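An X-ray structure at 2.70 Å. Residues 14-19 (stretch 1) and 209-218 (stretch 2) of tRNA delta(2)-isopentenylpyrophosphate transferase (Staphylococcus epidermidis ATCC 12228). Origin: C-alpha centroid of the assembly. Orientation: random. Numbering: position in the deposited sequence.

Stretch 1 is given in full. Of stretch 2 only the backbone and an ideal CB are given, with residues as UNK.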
# COMPACT_ATOMS: atom_id res chain seq x y z
N GLY A 14 0.58 0.73 -3.46
CA GLY A 14 1.73 0.21 -4.18
C GLY A 14 2.99 0.79 -3.58
O GLY A 14 2.94 1.83 -2.93
N PRO A 15 4.14 0.14 -3.79
CA PRO A 15 5.38 0.66 -3.22
C PRO A 15 5.73 2.06 -3.73
O PRO A 15 5.26 2.47 -4.79
CB PRO A 15 6.41 -0.40 -3.62
CG PRO A 15 5.85 -0.95 -4.89
CD PRO A 15 4.38 -1.08 -4.58
N THR A 16 6.53 2.79 -2.96
CA THR A 16 6.94 4.14 -3.32
C THR A 16 7.43 4.24 -4.76
O THR A 16 8.19 3.40 -5.23
CB THR A 16 8.08 4.65 -2.43
OG1 THR A 16 7.71 4.54 -1.06
CG2 THR A 16 8.39 6.09 -2.75
N ALA A 17 7.01 5.30 -5.46
CA ALA A 17 7.40 5.50 -6.84
C ALA A 17 7.22 4.24 -7.68
O ALA A 17 8.16 3.75 -8.32
CB ALA A 17 8.86 5.96 -6.91
N SER A 18 6.01 3.69 -7.66
CA SER A 18 5.73 2.49 -8.43
C SER A 18 4.69 2.87 -9.46
O SER A 18 4.15 2.01 -10.17
CB SER A 18 5.16 1.40 -7.54
OG SER A 18 3.87 1.77 -7.14
N GLY A 19 4.40 4.16 -9.54
CA GLY A 19 3.41 4.63 -10.49
C GLY A 19 2.02 4.82 -9.89
O GLY A 19 1.11 5.32 -10.54
N UNK A 209 13.05 -6.82 -9.35
CA UNK A 209 12.85 -5.47 -9.86
C UNK A 209 12.57 -4.49 -8.72
O UNK A 209 13.10 -3.38 -8.70
CB UNK A 209 11.70 -5.45 -10.87
N UNK A 210 11.75 -4.91 -7.78
CA UNK A 210 11.41 -4.07 -6.64
C UNK A 210 12.67 -3.57 -5.94
O UNK A 210 12.92 -2.37 -5.87
CB UNK A 210 10.53 -4.84 -5.66
N UNK A 211 13.47 -4.51 -5.44
CA UNK A 211 14.70 -4.19 -4.73
C UNK A 211 15.67 -3.33 -5.53
O UNK A 211 16.36 -2.47 -4.99
CB UNK A 211 15.40 -5.49 -4.32
N UNK A 212 15.71 -3.57 -6.83
CA UNK A 212 16.60 -2.81 -7.68
C UNK A 212 16.13 -1.35 -7.80
O UNK A 212 16.94 -0.43 -7.70
CB UNK A 212 16.69 -3.46 -9.06
N UNK A 213 14.83 -1.17 -7.99
CA UNK A 213 14.27 0.17 -8.13
C UNK A 213 14.41 0.96 -6.85
O UNK A 213 14.71 2.16 -6.88
CB UNK A 213 12.80 0.10 -8.54
N UNK A 214 14.20 0.30 -5.71
CA UNK A 214 14.33 0.97 -4.43
C UNK A 214 15.77 1.47 -4.28
O UNK A 214 15.99 2.64 -3.99
CB UNK A 214 13.95 0.03 -3.28
N UNK A 215 16.75 0.61 -4.51
CA UNK A 215 18.12 1.10 -4.39
C UNK A 215 18.31 2.31 -5.27
O UNK A 215 18.99 3.26 -4.89
CB UNK A 215 19.13 0.01 -4.76
N UNK A 216 17.70 2.29 -6.45
CA UNK A 216 17.84 3.41 -7.36
C UNK A 216 17.09 4.66 -6.92
O UNK A 216 17.49 5.77 -7.24
CB UNK A 216 17.36 2.99 -8.75
N UNK A 217 16.01 4.50 -6.16
CA UNK A 217 15.26 5.66 -5.70
C UNK A 217 15.96 6.32 -4.53
O UNK A 217 15.82 7.53 -4.30
CB UNK A 217 13.84 5.26 -5.31
N UNK A 218 16.72 5.54 -3.79
CA UNK A 218 17.45 6.07 -2.65
C UNK A 218 18.60 6.89 -3.21
O UNK A 218 18.94 7.94 -2.67
CB UNK A 218 17.95 4.96 -1.72

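Stretch 2 is one run of helix, with each amide from 213 to 218 hydrogen-bonded to the carbonyl four residues earlier, and stretch 1 is an irregular loop lying alongside it. The CA atoms nearest across the contact pair P15 with 210 (8.4 Å), T16 with 214 (8.1 Å) and A17 with 217 (7.9 Å).

Position 209 has nothing of the loop near its ideal CB, so stretch 1 sets no preference beyond a residue tolerated in a helix. It is T209, whose OG1 is hydrogen-bonded elsewhere in the structure.

At position 210 CA-to-CB points sideways, and the ideal CB is too far from the loop for a small side chain to touch it. The nearest feature is the apolar ring of P15, which would suit a medium or long apolar side chain such as leucine, isoleucine or methionine. The residue is L210. With chi1 t and chi2 p, its end comes nearer to the loop than its CB does, and CD1 packs 4.0 Å from P15 CB, an apolar contact.

Positions 211 and 212 are out of reach, and the loop leaves their choice open. They are Y211 and L212, neither of which touches stretch 1.

Position 213 points toward the loop across a gap. Beyond it lies the carbonyl O of A17, an acceptor that invites a long donor; lysine, arginine or perhaps glutamine could be considered. The deposited residue is R213, with chi1 m, chi2 t and chi3 p. Its NH2 donates to A17 O at 2.7 Å, but the N-H...O angle of 122° makes this a weak hydrogen bond. The same NH2 lies 3.8 Å from S18 CA, which sits at the edge of the guanidinium, near its plane.

Position 214 points sideways, and although T16 is its nearest neighbour by CA, no loop atom lies close to the ideal CB. Many helix-compatible side chains would fit here as far as the loop is concerned. I214 brings its end nearer than its CB, yet its CD1 stays 5.9 Å from P15 CB and makes no contact.

Positions 215 and 216 have no loop atoms nearby, so polar, charged or apolar side chains would all serve. They are N215, whose OD1 is hydrogen-bonded elsewhere in the structure, and K216.

Position 217 points toward the loop, its ideal CB 5.3 Å from A17 CB. The methyl groups of A17 and T16 offer an apolar surface, suited to leucine, methionine or the aliphatic part of a lysine or arginine. R217 lies along it, with 61 Å² covered by the loop, the largest covered area of any residue here. Its chain is extended through chi1 and chi2, both t, so that CD packs 3.7 Å from A17 CB, while T16 CG2 lies over one guanidinium face, 3.6 Å from R217 NE.

At 218 no loop atom is near the ideal CB, so the choice is open; V218 makes no contact.

Stretch 2 209-218: TLYLRINKRV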
# COMPACT_ATOMS: atom_id res chain seq x y z
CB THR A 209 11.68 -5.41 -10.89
OG1 THR A 209 11.88 -6.37 -11.93
CG2 THR A 209 11.59 -4.02 -11.52
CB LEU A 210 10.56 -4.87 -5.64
CG LEU A 210 10.22 -4.21 -4.29
CD1 LEU A 210 9.35 -3.00 -4.54
CD2 LEU A 210 9.51 -5.19 -3.37
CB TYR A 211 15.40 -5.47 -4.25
CG TYR A 211 14.77 -6.11 -3.03
CD1 TYR A 211 15.45 -7.08 -2.29
CD2 TYR A 211 13.51 -5.72 -2.59
CE1 TYR A 211 14.89 -7.64 -1.15
CE2 TYR A 211 12.93 -6.28 -1.45
CZ TYR A 211 13.63 -7.24 -0.73
OH TYR A 211 13.07 -7.78 0.41
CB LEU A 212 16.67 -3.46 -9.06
CG LEU A 212 17.70 -2.87 -10.00
CD1 LEU A 212 19.09 -2.99 -9.38
CD2 LEU A 212 17.63 -3.61 -11.32
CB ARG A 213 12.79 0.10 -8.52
CG ARG A 213 12.56 -0.66 -9.80
CD ARG A 213 11.22 -0.32 -10.39
NE ARG A 213 11.12 1.00 -10.92
CZ ARG A 213 10.20 1.94 -10.79
NH1 ARG A 213 10.46 3.04 -11.46
NH2 ARG A 213 9.10 1.87 -10.03
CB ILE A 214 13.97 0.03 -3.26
CG1 ILE A 214 12.50 -0.38 -3.36
CG2 ILE A 214 14.24 0.72 -1.93
CD1 ILE A 214 12.06 -1.40 -2.35
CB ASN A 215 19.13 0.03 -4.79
CG ASN A 215 19.08 -1.16 -3.87
OD1 ASN A 215 18.96 -1.00 -2.65
ND2 ASN A 215 19.18 -2.35 -4.44
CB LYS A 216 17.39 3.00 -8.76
CG LYS A 216 17.63 4.06 -9.81
CD LYS A 216 18.01 3.47 -11.18
CE LYS A 216 18.34 4.57 -12.20
NZ LYS A 216 18.83 4.02 -13.49
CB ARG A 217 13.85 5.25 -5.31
CG ARG A 217 13.01 6.36 -4.75
CD ARG A 217 11.63 5.82 -4.46
NE ARG A 217 11.62 4.63 -3.59
CZ ARG A 217 11.76 4.65 -2.27
NH1 ARG A 217 11.73 3.52 -1.57
NH2 ARG A 217 11.93 5.81 -1.64
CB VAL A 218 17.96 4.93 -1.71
CG1 VAL A 218 18.78 5.51 -0.58
CG2 VAL A 218 16.79 4.16 -1.14
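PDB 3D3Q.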